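Local coordinates for protein thiamine-monophosphate kinase (Stenotrophomonas maltophilia, PDB 6XEP) that probably catalyses the ATP-dependent phosphorylation of thiamine monophosphate to thiamine diphosphate, the active form of vitamin B1, at residues A88-T94 with V139-V145; D160-G166 with E277-A283; V241-D246 with I304-A308. All blocks are in the same frame, centred on the assembly; numbering follows the deposited sequence. Where two conformers were deposited one is given.

Contact 1: A88-T94 with V139-V145; sequences ARPAWCT and VTAMGQV
Strands 89-94 and 139-145 run antiparallel, their short axes 4.3 Å apart at closest approach and at 138° to one another. Arg89 and Gln144 form a hydrogen-bonded pair (Arg89 N to Gln144 O 2.9 Å, Gln144 N to Arg89 O 2.9 Å). Next, Pro90 and Gly143 make a non-hydrogen-bonded pair, Pro90 CA 4.1 Å from Gly143 CA; an ideal CB on Gly143 would be tight, 3.1 Å from Ala88 CB and 3.2 Å from Arg89 O. A classic beta bulge follows. Ala91, with phi/psi of -127/-65°, and Trp92 both face Met142, so that Met142 O receives Ala91 N at 2.9 Å and Trp92 N at 3.2 Å. Regular pairing resumes with Met142 N to Trp92 O (2.8 Å) and Thr94 N to Thr140 O (2.8 Å). These are the two central strands of the four-stranded sheet in the PurM-like N-terminal domain. On the Trp92 face, the indole (chi1 m) lies beside Met142, with Trp92 CE3 3.9 Å from Met142 CB, while Met142 CE curls back to 3.6 Å from Cys93 CA. Thr140 OG1 hydrogen-bonds Thr140 OG1 of the second subunit, placing this face at the dimer interface. A water bridges Arg89 O (2.8 Å) and Gln144 NE2 (3.0 Å), while Gln144 OE1 accepts from Arg44 N. Across the sheet, small Cys93 and Ala141 (CB to CB 4.3 Å) leave room for helices 68-85 and 104-120, Ala141 meeting Leu83 and Cys93 meeting Phe114.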
ATOM      1  N   ALA A  88      -1.230 -13.389 -12.685  1.00 16.16           N
ATOM      2  CA  ALA A  88      -1.286 -11.999 -13.089  1.00 18.16           C
ATOM      3  C   ALA A  88       0.087 -11.536 -13.536  1.00 17.24           C
ATOM      4  O   ALA A  88       1.107 -11.973 -13.010  1.00 19.12           O
ATOM      5  CB  ALA A  88      -1.781 -11.121 -11.940  1.00 14.93           C
ATOM      6  N   ARG A  89       0.094 -10.641 -14.523  1.00 19.01           N
ATOM      7  CA  ARG A  89       1.321 -10.026 -15.010  1.00 15.45           C
ATOM      8  C   ARG A  89       1.633  -8.794 -14.168  1.00 14.32           C
ATOM      9  O   ARG A  89       0.882  -7.809 -14.242  1.00 15.61           O
ATOM     10  CB  ARG A  89       1.158  -9.642 -16.479  1.00 16.59           C
ATOM     11  CG  ARG A  89       2.413  -9.038 -17.114  1.00 22.04           C
ATOM     12  CD  ARG A  89       2.248  -8.921 -18.620  1.00 22.62           C
ATOM     13  NE  ARG A  89       1.891 -10.204 -19.212  1.00 36.87           N
ATOM     14  CZ  ARG A  89       2.767 -11.145 -19.572  1.00 40.55           C
ATOM     15  NH1 ARG A  89       4.076 -10.957 -19.402  1.00 36.05           N
ATOM     16  NH2 ARG A  89       2.330 -12.280 -20.105  1.00 37.49           N
ATOM     17  N   PRO A  90       2.719  -8.786 -13.382  1.00 17.52           N
ATOM     18  CA  PRO A  90       3.051  -7.593 -12.587  1.00 15.75           C
ATOM     19  C   PRO A  90       3.250  -6.360 -13.461  1.00 17.14           C
ATOM     20  O   PRO A  90       3.779  -6.434 -14.574  1.00 17.31           O
ATOM     21  CB  PRO A  90       4.358  -7.980 -11.881  1.00 21.26           C
ATOM     22  CG  PRO A  90       4.402  -9.464 -11.903  1.00 20.47           C
ATOM     23  CD  PRO A  90       3.691  -9.874 -13.169  1.00 19.21           C
ATOM     24  N   ALA A  91       2.796  -5.219 -12.941  1.00 14.58           N
ATOM     25  CA  ALA A  91       2.844  -3.956 -13.664  1.00 15.97           C
ATOM     26  C   ALA A  91       3.528  -2.887 -12.823  1.00 15.99           C
ATOM     27  O   ALA A  91       4.602  -2.400 -13.187  1.00 14.39           O
ATOM     28  CB  ALA A  91       1.431  -3.505 -14.052  1.00 17.00           C
ATOM     29  N   TRP A  92       2.909  -2.518 -11.703  1.00 13.00           N
ATOM     30  CA  TRP A  92       3.352  -1.378 -10.912  1.00 11.97           C
ATOM     31  C   TRP A  92       3.314  -1.729  -9.427  1.00 11.92           C
ATOM     32  O   TRP A  92       2.598  -2.640  -8.996  1.00 14.42           O
ATOM     33  CB  TRP A  92       2.479  -0.143 -11.163  1.00 12.83           C
ATOM     34  CG  TRP A  92       2.069   0.064 -12.582  1.00 14.01           C
ATOM     35  CD1 TRP A  92       2.887   0.383 -13.629  1.00 17.93           C
ATOM     36  CD2 TRP A  92       0.736   0.028 -13.117  1.00 15.24           C
ATOM     37  NE1 TRP A  92       2.153   0.530 -14.783  1.00 15.89           N
ATOM     38  CE2 TRP A  92       0.834   0.305 -14.500  1.00 18.56           C
ATOM     39  CE3 TRP A  92      -0.521  -0.230 -12.569  1.00 14.02           C
ATOM     40  CZ2 TRP A  92      -0.279   0.340 -15.340  1.00 23.07           C
ATOM     41  CZ3 TRP A  92      -1.636  -0.194 -13.407  1.00 21.58           C
ATOM     42  CH2 TRP A  92      -1.500   0.081 -14.779  1.00 24.75           C
ATOM     43  N   CYS A  93       4.082  -0.989  -8.628  1.00 11.33           N
ATOM     44  CA  CYS A  93       3.958  -1.162  -7.185  1.00 12.64           C
ATOM     45  C   CYS A  93       4.245   0.139  -6.452  1.00 13.33           C
ATOM     46  O   CYS A  93       4.838   1.078  -6.996  1.00 13.45           O
ATOM     47  CB  CYS A  93       4.872  -2.279  -6.672  1.00 15.81           C
ATOM     48  SG  CYS A  93       6.597  -1.985  -6.930  1.00 20.38           S
ATOM     49  N   THR A  94       3.800   0.186  -5.196  1.00 14.99           N
ATOM     50  CA  THR A  94       4.132   1.278  -4.290  1.00 12.18           C
ATOM     51  C   THR A  94       4.860   0.705  -3.088  1.00 13.75           C
ATOM     52  O   THR A  94       4.749  -0.479  -2.771  1.00 16.26           O
ATOM     53  CB  THR A  94       2.899   2.040  -3.802  1.00 16.70           C
ATOM     54  OG1 THR A  94       2.032   1.139  -3.116  1.00 19.94           O
ATOM     55  CG2 THR A  94       2.160   2.713  -4.982  1.00 16.87           C
ATOM     56  N   VAL A 139       4.138  -3.011   0.921  1.00 15.40           N
ATOM     57  CA  VAL A 139       4.177  -2.928  -0.531  1.00 14.73           C
ATOM     58  C   VAL A 139       2.800  -3.268  -1.074  1.00 17.59           C
ATOM     59  O   VAL A 139       2.137  -4.199  -0.605  1.00 19.59           O
ATOM     60  CB  VAL A 139       5.244  -3.847  -1.157  1.00 17.21           C
ATOM     61  CG1 VAL A 139       5.018  -3.983  -2.672  1.00 17.35           C
ATOM     62  CG2 VAL A 139       6.605  -3.284  -0.929  1.00 20.48           C
ATOM     63  N   THR A 140       2.355  -2.476  -2.033  1.00 14.09           N
ATOM     64  CA  THR A 140       1.155  -2.766  -2.790  1.00 14.46           C
ATOM     65  C   THR A 140       1.608  -3.032  -4.209  1.00 17.31           C
ATOM     66  O   THR A 140       2.308  -2.202  -4.788  1.00 17.30           O
ATOM     67  CB  THR A 140       0.174  -1.597  -2.742  1.00 17.17           C
ATOM     68  OG1 THR A 140      -0.171  -1.339  -1.383  1.00 19.11           O
ATOM     69  CG2 THR A 140      -1.104  -1.934  -3.481  1.00 17.24           C
ATOM     70  N   ALA A 141       1.234  -4.186  -4.754  1.00 14.65           N
ATOM     71  CA  ALA A 141       1.622  -4.548  -6.106  1.00 15.62           C
ATOM     72  C   ALA A 141       0.380  -4.710  -6.971  1.00 16.96           C
ATOM     73  O   ALA A 141      -0.609  -5.321  -6.557  1.00 16.34           O
ATOM     74  CB  ALA A 141       2.449  -5.822  -6.120  1.00 18.20           C
ATOM     75  N   MET A 142       0.436  -4.152  -8.171  1.00 14.90           N
ATOM     76  CA  MET A 142      -0.672  -4.173  -9.118  0.52 14.60           C
ATOM     77  C   MET A 142      -0.268  -5.010 -10.320  1.00 20.17           C
ATOM     78  O   MET A 142       0.779  -4.760 -10.917  1.00 16.69           O
ATOM     79  CB  MET A 142      -1.038  -2.759  -9.581  0.52 17.65           C
ATOM     80  CG  MET A 142      -1.818  -1.928  -8.576  0.52 17.85           C
ATOM     81  SD  MET A 142      -1.130  -0.269  -8.405  0.52 28.89           S
ATOM     82  CE  MET A 142       0.396  -0.693  -7.595  0.52 17.83           C
ATOM     83  N   GLY A 143      -1.098  -6.003 -10.665  1.00 17.77           N
ATOM     84  CA  GLY A 143      -0.872  -6.840 -11.821  1.00 16.77           C
ATOM     85  C   GLY A 143      -2.094  -6.785 -12.728  1.00 14.43           C
ATOM     86  O   GLY A 143      -3.136  -6.248 -12.357  1.00 17.65           O
ATOM     87  N   GLN A 144      -1.957  -7.344 -13.929  1.00 15.29           N
ATOM     88  CA  GLN A 144      -3.050  -7.317 -14.888  1.00 16.56           C
ATOM     89  C   GLN A 144      -3.322  -8.717 -15.412  1.00 17.68           C
ATOM     90  O   GLN A 144      -2.403  -9.532 -15.527  1.00 19.22           O
ATOM     91  CB  GLN A 144      -2.731  -6.349 -16.032  1.00 24.20           C
ATOM     92  CG  GLN A 144      -2.550  -4.937 -15.503  1.00 24.59           C
ATOM     93  CD  GLN A 144      -2.330  -3.914 -16.582  1.00 30.37           C
ATOM     94  OE1 GLN A 144      -3.275  -3.247 -17.026  1.00 26.65           O
ATOM     95  NE2 GLN A 144      -1.077  -3.758 -16.998  1.00 29.71           N
ATOM     96  N   VAL A 145      -4.592  -8.992 -15.712  1.00 18.56           N
ATOM     97  CA  VAL A 145      -5.013 -10.291 -16.236  1.00 20.85           C
ATOM     98  C   VAL A 145      -6.017 -10.082 -17.359  1.00 22.90           C
ATOM     99  O   VAL A 145      -6.890  -9.212 -17.272  1.00 23.75           O
ATOM    100  CB  VAL A 145      -5.640 -11.192 -15.148  1.00 26.26           C
ATOM    101  CG1 VAL A 145      -4.620 -11.604 -14.138  1.00 24.70           C
ATOM    102  CG2 VAL A 145      -6.812 -10.486 -14.476  1.00 27.02           C
TER
HETATM  103  O   HOH W   1       0.719  -6.146 -16.527  1.00 26.17           O

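Contact 2: D160-G166 with E277-A283; sequences DDIWVSG and ELCFTAA
Two antiparallel strands, 161-165 and 277-282, approach to 4.6 Å between short axes inclined at 158°. Their register pairs Asp161 with Ala282 and Trp163 with Phe280 as hydrogen-bonded pairs, and Ile162 with Thr281 and Val164 with Cys279 as non-hydrogen-bonded ones. Backbone donors are met by Asp161 N to Ala282 O (2.8 Å), Ala282 N to Asp161 O (3.0 Å), Trp163 N to Phe280 O (2.8 Å), Phe280 N to Trp163 O (2.9 Å) and Ser165 N to Leu278 O (3.0 Å). At the next position a side chain replaces the carbonyl: Ser165 OG (chi1 p) accepts Leu278 N at 2.9 Å and donates to Glu277 OE1 at 2.7 Å. Glu277 OE2 in turn forms salt bridges with Arg200 and Arg207. This pairing lies inside the six-stranded mixed sheet of the PurM-like C-terminal domain, with strand 301-308 on the other edge of 161-165 and 220-224 beyond 277-282. At the opposite end Thr281 OG1 donates to Asp160 OD2 (2.8 Å), which also accepts from Gln157 and His219. Asp161 OD2 is salt-bridged to Arg287, and a water links Asp161 OD2 (2.8 Å), Trp163 NE1 (2.9 Å) and Ala283 O (2.9 Å). Phe280 (chi1 p) swings its ring under Trp163, whose CB stands 3.6 Å from the ring centroid in a CH-pi contact; the near-parallel indole five-membered ring and phenyl are slid apart, centroids at 5.1 Å.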
ATOM      1  N   ASP A 160      -7.852 -34.639 -10.373  1.00 18.43           N
ATOM      2  CA  ASP A 160      -6.660 -33.851 -10.680  1.00 16.18           C
ATOM      3  C   ASP A 160      -5.429 -34.414  -9.970  1.00 15.62           C
ATOM      4  O   ASP A 160      -5.514 -34.940  -8.857  1.00 16.74           O
ATOM      5  CB  ASP A 160      -6.835 -32.393 -10.242  1.00 15.28           C
ATOM      6  CG  ASP A 160      -7.683 -31.573 -11.196  1.00 18.04           C
ATOM      7  OD1 ASP A 160      -8.115 -32.107 -12.245  1.00 17.49           O
ATOM      8  OD2 ASP A 160      -7.907 -30.379 -10.886  1.00 17.31           O
ATOM      9  N   ASP A 161      -4.273 -34.271 -10.613  1.00 16.28           N
ATOM     10  CA  ASP A 161      -3.004 -34.352  -9.897  1.00 17.30           C
ATOM     11  C   ASP A 161      -2.764 -33.051  -9.131  1.00 18.58           C
ATOM     12  O   ASP A 161      -3.184 -31.977  -9.556  1.00 17.93           O
ATOM     13  CB  ASP A 161      -1.831 -34.568 -10.857  1.00 14.14           C
ATOM     14  CG  ASP A 161      -1.908 -35.877 -11.614  1.00 17.70           C
ATOM     15  OD1 ASP A 161      -2.334 -36.882 -11.013  1.00 17.50           O
ATOM     16  OD2 ASP A 161      -1.510 -35.907 -12.812  1.00 19.99           O
ATOM     17  N   ILE A 162      -2.046 -33.151  -8.019  1.00 12.94           N
ATOM     18  CA  ILE A 162      -1.545 -31.995  -7.285  1.00 11.74           C
ATOM     19  C   ILE A 162      -0.057 -31.869  -7.583  1.00 12.16           C
ATOM     20  O   ILE A 162       0.672 -32.873  -7.551  1.00 15.43           O
ATOM     21  CB  ILE A 162      -1.789 -32.149  -5.773  1.00 13.28           C
ATOM     22  CG1 ILE A 162      -3.283 -32.368  -5.483  1.00 15.81           C
ATOM     23  CG2 ILE A 162      -1.316 -30.904  -5.005  1.00 12.66           C
ATOM     24  CD1 ILE A 162      -3.558 -32.584  -3.994  1.00 11.51           C
ATOM     25  N   TRP A 163       0.394 -30.639  -7.853  1.00 11.42           N
ATOM     26  CA  TRP A 163       1.780 -30.333  -8.204  1.00 14.50           C
ATOM     27  C   TRP A 163       2.297 -29.212  -7.324  1.00 15.86           C
ATOM     28  O   TRP A 163       1.529 -28.382  -6.849  1.00 14.30           O
ATOM     29  CB  TRP A 163       1.926 -29.866  -9.661  1.00 14.04           C
ATOM     30  CG  TRP A 163       1.564 -30.896 -10.704  1.00 16.17           C
ATOM     31  CD1 TRP A 163       0.309 -31.224 -11.138  1.00 17.98           C
ATOM     32  CD2 TRP A 163       2.473 -31.717 -11.444  1.00 16.06           C
ATOM     33  NE1 TRP A 163       0.383 -32.200 -12.095  1.00 14.57           N
ATOM     34  CE2 TRP A 163       1.701 -32.514 -12.312  1.00 18.05           C
ATOM     35  CE3 TRP A 163       3.868 -31.849 -11.460  1.00 14.64           C
ATOM     36  CZ2 TRP A 163       2.275 -33.445 -13.191  1.00 18.89           C
ATOM     37  CZ3 TRP A 163       4.441 -32.766 -12.329  1.00 17.49           C
ATOM     38  CH2 TRP A 163       3.639 -33.563 -13.183  1.00 15.41           C
ATOM     39  N   VAL A 164       3.619 -29.151  -7.155  1.00 13.50           N
ATOM     40  CA  VAL A 164       4.224 -28.014  -6.471  1.00 10.82           C
ATOM     41  C   VAL A 164       5.561 -27.679  -7.129  1.00 12.96           C
ATOM     42  O   VAL A 164       6.279 -28.560  -7.608  1.00 13.94           O
ATOM     43  CB  VAL A 164       4.386 -28.274  -4.950  1.00 13.38           C
ATOM     44  CG1 VAL A 164       5.421 -29.358  -4.671  1.00 17.38           C
ATOM     45  CG2 VAL A 164       4.717 -26.968  -4.213  1.00 16.20           C
ATOM     46  N   SER A 165       5.879 -26.391  -7.170  1.00 13.13           N
ATOM     47  CA  SER A 165       7.116 -25.932  -7.794  1.00 14.19           C
ATOM     48  C   SER A 165       8.262 -25.943  -6.787  1.00 14.24           C
ATOM     49  O   SER A 165       8.052 -25.932  -5.576  1.00 14.39           O
ATOM     50  CB  SER A 165       6.942 -24.518  -8.358  1.00 13.35           C
ATOM     51  OG  SER A 165       6.645 -23.564  -7.316  1.00 14.10           O
ATOM     52  N   GLY A 166       9.492 -25.976  -7.315  1.00 16.47           N
ATOM     53  CA  GLY A 166      10.674 -25.788  -6.485  1.00 16.87           C
ATOM     54  C   GLY A 166      10.837 -26.855  -5.418  1.00 14.17           C
ATOM     55  O   GLY A 166      10.728 -28.067  -5.667  1.00 17.44           O
ATOM     56  N   GLU A 277       6.475 -20.860  -2.985  1.00 13.50           N
ATOM     57  CA  GLU A 277       6.324 -21.732  -4.140  1.00 13.46           C
ATOM     58  C   GLU A 277       4.867 -21.706  -4.583  1.00 15.73           C
ATOM     59  O   GLU A 277       4.019 -21.135  -3.908  1.00 16.50           O
ATOM     60  CB  GLU A 277       6.780 -23.156  -3.795  1.00 12.07           C
ATOM     61  CG  GLU A 277       8.266 -23.221  -3.449  1.00 14.68           C
ATOM     62  CD  GLU A 277       9.193 -23.017  -4.665  1.00 12.89           C
ATOM     63  OE1 GLU A 277       8.712 -22.783  -5.804  1.00 13.63           O
ATOM     64  OE2 GLU A 277      10.429 -23.109  -4.483  1.00 15.29           O
ATOM     65  N   LEU A 278       4.579 -22.299  -5.742  1.00 12.60           N
ATOM     66  CA  LEU A 278       3.206 -22.385  -6.236  1.00 12.40           C
ATOM     67  C   LEU A 278       2.740 -23.832  -6.172  1.00 14.08           C
ATOM     68  O   LEU A 278       3.446 -24.727  -6.638  1.00 14.93           O
ATOM     69  CB  LEU A 278       3.093 -21.888  -7.682  1.00 18.66           C
ATOM     70  CG  LEU A 278       3.205 -20.393  -7.941  1.00 17.46           C
ATOM     71  CD1 LEU A 278       2.864 -20.104  -9.419  1.00 17.20           C
ATOM     72  CD2 LEU A 278       2.266 -19.635  -7.020  1.00 23.26           C
ATOM     73  N   CYS A 279       1.559 -24.057  -5.610  1.00 14.63           N
ATOM     74  CA  CYS A 279       0.924 -25.375  -5.610  1.00 11.41           C
ATOM     75  C   CYS A 279      -0.285 -25.301  -6.522  1.00 15.63           C
ATOM     76  O   CYS A 279      -1.074 -24.349  -6.429  1.00 17.04           O
ATOM     77  CB  CYS A 279       0.517 -25.788  -4.189  1.00 11.81           C
ATOM     78  SG  CYS A 279      -0.375 -27.345  -4.099  1.00 14.49           S
ATOM     79  N   PHE A 280      -0.422 -26.269  -7.435  1.00 14.35           N
ATOM     80  CA  PHE A 280      -1.545 -26.220  -8.365  1.00 12.35           C
ATOM     81  C   PHE A 280      -2.078 -27.616  -8.634  1.00 14.66           C
ATOM     82  O   PHE A 280      -1.444 -28.624  -8.315  1.00 15.34           O
ATOM     83  CB  PHE A 280      -1.176 -25.510  -9.685  1.00 13.87           C
ATOM     84  CG  PHE A 280      -0.003 -26.106 -10.406  1.00 16.38           C
ATOM     85  CD1 PHE A 280       1.293 -25.787 -10.032  1.00 17.65           C
ATOM     86  CD2 PHE A 280      -0.201 -26.955 -11.495  1.00 16.76           C
ATOM     87  CE1 PHE A 280       2.384 -26.308 -10.710  1.00 15.68           C
ATOM     88  CE2 PHE A 280       0.884 -27.488 -12.190  1.00 15.93           C
ATOM     89  CZ  PHE A 280       2.188 -27.160 -11.791  1.00 15.25           C
ATOM     90  N   THR A 281      -3.278 -27.666  -9.206  1.00 12.00           N
ATOM     91  CA  THR A 281      -3.868 -28.922  -9.624  1.00 11.81           C
ATOM     92  C   THR A 281      -4.084 -28.874 -11.131  1.00 17.07           C
ATOM     93  O   THR A 281      -4.277 -27.793 -11.710  1.00 17.30           O
ATOM     94  CB  THR A 281      -5.195 -29.215  -8.878  1.00 15.38           C
ATOM     95  OG1 THR A 281      -6.297 -28.561  -9.525  1.00 15.18           O
ATOM     96  CG2 THR A 281      -5.117 -28.783  -7.408  1.00 17.74           C
ATOM     97  N   ALA A 282      -4.002 -30.048 -11.757  1.00 16.07           N
ATOM     98  CA  ALA A 282      -4.115 -30.185 -13.202  1.00 13.89           C
ATOM     99  C   ALA A 282      -4.710 -31.546 -13.534  1.00 15.54           C
ATOM    100  O   ALA A 282      -4.526 -32.519 -12.797  1.00 16.99           O
ATOM    101  CB  ALA A 282      -2.751 -30.043 -13.904  1.00 15.59           C
ATOM    102  N   ALA A 283      -5.417 -31.609 -14.658  1.00 18.09           N
ATOM    103  CA  ALA A 283      -5.922 -32.887 -15.142  1.00 19.01           C
ATOM    104  C   ALA A 283      -4.774 -33.878 -15.303  1.00 19.85           C
ATOM    105  O   ALA A 283      -3.654 -33.504 -15.661  1.00 17.68           O
ATOM    106  CB  ALA A 283      -6.652 -32.695 -16.476  1.00 22.06           C
TER
HETATM  107  O   HOH W   2      -1.226 -33.481 -14.119  1.00 18.46           O

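Contact 3: V241-D246 with I304-A308; sequences VAAHVD and IGRIA
His244 and Arg306 give this antiparallel pairing its largest buried areas, 89 and 65 Å². Their backbones form a hydrogen-bonded pair, His244 N to Arg306 O at 2.8 Å and Arg306 N to His244 O at 3.0 Å. On the same face, Arg306 (chi1 p, chi2 and chi3 t) extends so that its guanidinium lies flat on the imidazole of His244 (chi1 m), centres 4.2 Å apart and planes at 10°, with Arg306 NH2 3.7 Å from His244 CG. His314 stacks with His244 as well. Strands 242-245 and 304-308 meet at 161°, short axes 4.8 Å apart, within the PurM-like C-terminal domain's mixed sheet, where 242-245 lies between 304-308 and the parallel strand 312-315. One pair along, Ala242 N to Ala308 O and Ala308 N to Ala242 O are both 2.9 Å; in the other direction Asp246 N reaches Ile304 O at 2.9 Å. Ile304, third in area at 58 Å², and Gly305 both face Ile162 of the next strand, a classic beta bulge. A CB on Gly305 would clash with His244 O, which sits 3.1 Å from Gly305 CA. On the face opposite the stack, Ile307 CG2 packs at 3.5 Å on Val241 CG2, and Ala243 meets Leu232 of helix 228-239.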
ATOM      1  N   VAL A 241     -13.483 -30.235  -2.210  1.00 15.88           N
ATOM      2  CA  VAL A 241     -12.890 -31.529  -2.549  1.00 14.57           C
ATOM      3  C   VAL A 241     -11.924 -31.941  -1.449  1.00 14.32           C
ATOM      4  O   VAL A 241     -11.540 -31.143  -0.597  1.00 16.05           O
ATOM      5  CB  VAL A 241     -12.145 -31.509  -3.896  1.00 15.69           C
ATOM      6  CG1 VAL A 241     -13.098 -31.174  -5.037  1.00 18.91           C
ATOM      7  CG2 VAL A 241     -10.952 -30.512  -3.814  1.00 12.77           C
ATOM      8  N   ALA A 242     -11.511 -33.201  -1.498  1.00 15.98           N
ATOM      9  CA  ALA A 242     -10.376 -33.632  -0.693  1.00 14.56           C
ATOM     10  C   ALA A 242      -9.090 -33.492  -1.491  1.00 18.60           C
ATOM     11  O   ALA A 242      -9.059 -33.693  -2.713  1.00 14.20           O
ATOM     12  CB  ALA A 242     -10.516 -35.090  -0.237  1.00 14.18           C
ATOM     13  N   ALA A 243      -8.024 -33.145  -0.783  1.00 12.56           N
ATOM     14  CA  ALA A 243      -6.673 -33.164  -1.328  1.00 12.63           C
ATOM     15  C   ALA A 243      -5.861 -34.221  -0.593  1.00 18.55           C
ATOM     16  O   ALA A 243      -5.838 -34.252   0.645  1.00 21.48           O
ATOM     17  CB  ALA A 243      -6.015 -31.788  -1.194  1.00 19.49           C
ATOM     18  N   HIS A 244      -5.225 -35.105  -1.338  1.00 16.23           N
ATOM     19  CA  HIS A 244      -4.425 -36.163  -0.742  1.00 14.94           C
ATOM     20  C   HIS A 244      -2.972 -35.897  -1.113  1.00 21.31           C
ATOM     21  O   HIS A 244      -2.668 -35.699  -2.288  1.00 21.19           O
ATOM     22  CB  HIS A 244      -4.890 -37.534  -1.226  1.00 19.52           C
ATOM     23  CG  HIS A 244      -6.173 -37.988  -0.587  1.00 16.86           C
ATOM     24  ND1 HIS A 244      -6.201 -38.781   0.536  1.00 21.80           N
ATOM     25  CD2 HIS A 244      -7.465 -37.716  -0.888  1.00 17.94           C
ATOM     26  CE1 HIS A 244      -7.458 -39.011   0.883  1.00 24.21           C
ATOM     27  NE2 HIS A 244      -8.244 -38.365   0.038  1.00 19.75           N
ATOM     28  N   VAL A 245      -2.095 -35.852  -0.108  1.00 14.56           N
ATOM     29  CA  VAL A 245      -0.667 -35.593  -0.297  1.00 16.01           C
ATOM     30  C   VAL A 245       0.115 -36.841   0.078  1.00 16.15           C
ATOM     31  O   VAL A 245      -0.059 -37.391   1.174  1.00 15.26           O
ATOM     32  CB  VAL A 245      -0.182 -34.407   0.554  1.00 17.36           C
ATOM     33  CG1 VAL A 245       1.344 -34.291   0.469  1.00 17.38           C
ATOM     34  CG2 VAL A 245      -0.832 -33.127   0.108  1.00 19.42           C
ATOM     35  N   ASP A 246       0.996 -37.281  -0.816  1.00 17.10           N
ATOM     36  CA  ASP A 246       1.938 -38.338  -0.481  1.00 19.16           C
ATOM     37  C   ASP A 246       3.205 -37.689   0.050  1.00 20.50           C
ATOM     38  O   ASP A 246       3.974 -37.082  -0.715  1.00 17.51           O
ATOM     39  CB  ASP A 246       2.261 -39.217  -1.673  1.00 20.96           C
ATOM     40  CG  ASP A 246       3.264 -40.270  -1.305  1.00 28.07           C
ATOM     41  OD1 ASP A 246       2.961 -41.063  -0.380  1.00 34.19           O
ATOM     42  OD2 ASP A 246       4.364 -40.277  -1.886  1.00 31.58           O
ATOM     43  N   ILE A 304       2.749 -34.420  -6.375  1.00 13.58           N
ATOM     44  CA  ILE A 304       2.789 -34.769  -4.963  1.00 15.18           C
ATOM     45  C   ILE A 304       1.495 -35.388  -4.450  1.00 17.53           C
ATOM     46  O   ILE A 304       1.449 -35.807  -3.289  1.00 14.99           O
ATOM     47  CB  ILE A 304       3.167 -33.549  -4.099  1.00 16.95           C
ATOM     48  CG1 ILE A 304       2.158 -32.401  -4.285  1.00 16.70           C
ATOM     49  CG2 ILE A 304       4.583 -33.091  -4.427  1.00 14.59           C
ATOM     50  CD1 ILE A 304       2.273 -31.316  -3.222  1.00 19.57           C
ATOM     51  N   GLY A 305       0.443 -35.467  -5.254  1.00 16.95           N
ATOM     52  CA  GLY A 305      -0.823 -35.927  -4.707  1.00 20.34           C
ATOM     53  C   GLY A 305      -1.937 -35.878  -5.720  1.00 18.43           C
ATOM     54  O   GLY A 305      -1.699 -35.782  -6.927  1.00 17.55           O
ATOM     55  N   ARG A 306      -3.167 -35.929  -5.205  1.00 17.01           N
ATOM     56  CA  ARG A 306      -4.342 -36.051  -6.053  1.00 15.35           C
ATOM     57  C   ARG A 306      -5.540 -35.407  -5.367  1.00 14.09           C
ATOM     58  O   ARG A 306      -5.591 -35.295  -4.135  1.00 16.25           O
ATOM     59  CB  ARG A 306      -4.670 -37.518  -6.363  1.00 14.67           C
ATOM     60  CG  ARG A 306      -5.110 -38.273  -5.133  1.00 22.06           C
ATOM     61  CD  ARG A 306      -5.041 -39.781  -5.296  1.00 23.55           C
ATOM     62  NE  ARG A 306      -5.216 -40.436  -3.997  1.00 30.73           N
ATOM     63  CZ  ARG A 306      -6.395 -40.732  -3.454  1.00 32.45           C
ATOM     64  NH1 ARG A 306      -7.517 -40.452  -4.101  1.00 24.86           N
ATOM     65  NH2 ARG A 306      -6.455 -41.322  -2.267  1.00 28.56           N
ATOM     66  N   ILE A 307      -6.490 -34.957  -6.191  1.00 14.07           N
ATOM     67  CA  ILE A 307      -7.765 -34.406  -5.740  1.00 15.62           C
ATOM     68  C   ILE A 307      -8.802 -35.510  -5.843  1.00 16.85           C
ATOM     69  O   ILE A 307      -8.835 -36.232  -6.847  1.00 15.48           O
ATOM     70  CB  ILE A 307      -8.164 -33.186  -6.596  1.00 12.92           C
ATOM     71  CG1 ILE A 307      -7.144 -32.059  -6.435  1.00 15.32           C
ATOM     72  CG2 ILE A 307      -9.587 -32.706  -6.228  1.00 16.87           C
ATOM     73  CD1 ILE A 307      -7.148 -31.414  -5.067  1.00 18.35           C
ATOM     74  N   ALA A 308      -9.643 -35.661  -4.808  1.00 17.07           N
ATOM     75  CA  ALA A 308     -10.560 -36.792  -4.740  1.00 17.12           C
ATOM     76  C   ALA A 308     -11.824 -36.392  -3.990  1.00 14.92           C
ATOM     77  O   ALA A 308     -11.894 -35.331  -3.355  1.00 14.44           O
ATOM     78  CB  ALA A 308      -9.926 -38.000  -4.041  1.00 18.45           C
TER

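Overall arrangement
From the N terminus, contact 1 comes first: 88-94 is joined to 139-145 across 44 intervening residues, which include helix 104-120 and strand 124-132, all within the N-terminal domain. The chain then crosses to the C-terminal domain, where strand 161-165 opens contact 2. Before 277-283 closes it, 241-246 has opened contact 3, which 304-308 closes last, so contacts 2 and 3 cross while contact 1 precedes both in series. The crossing pair shares one sheet: strands 161-165 and 301-308 are neighbours, with Asp160 O 2.8 Å from Ile307 N and Ile162 O 2.8 Å from Ile304 N. Centres of contacts 1 and 2 lie about 23 Å apart, without touching.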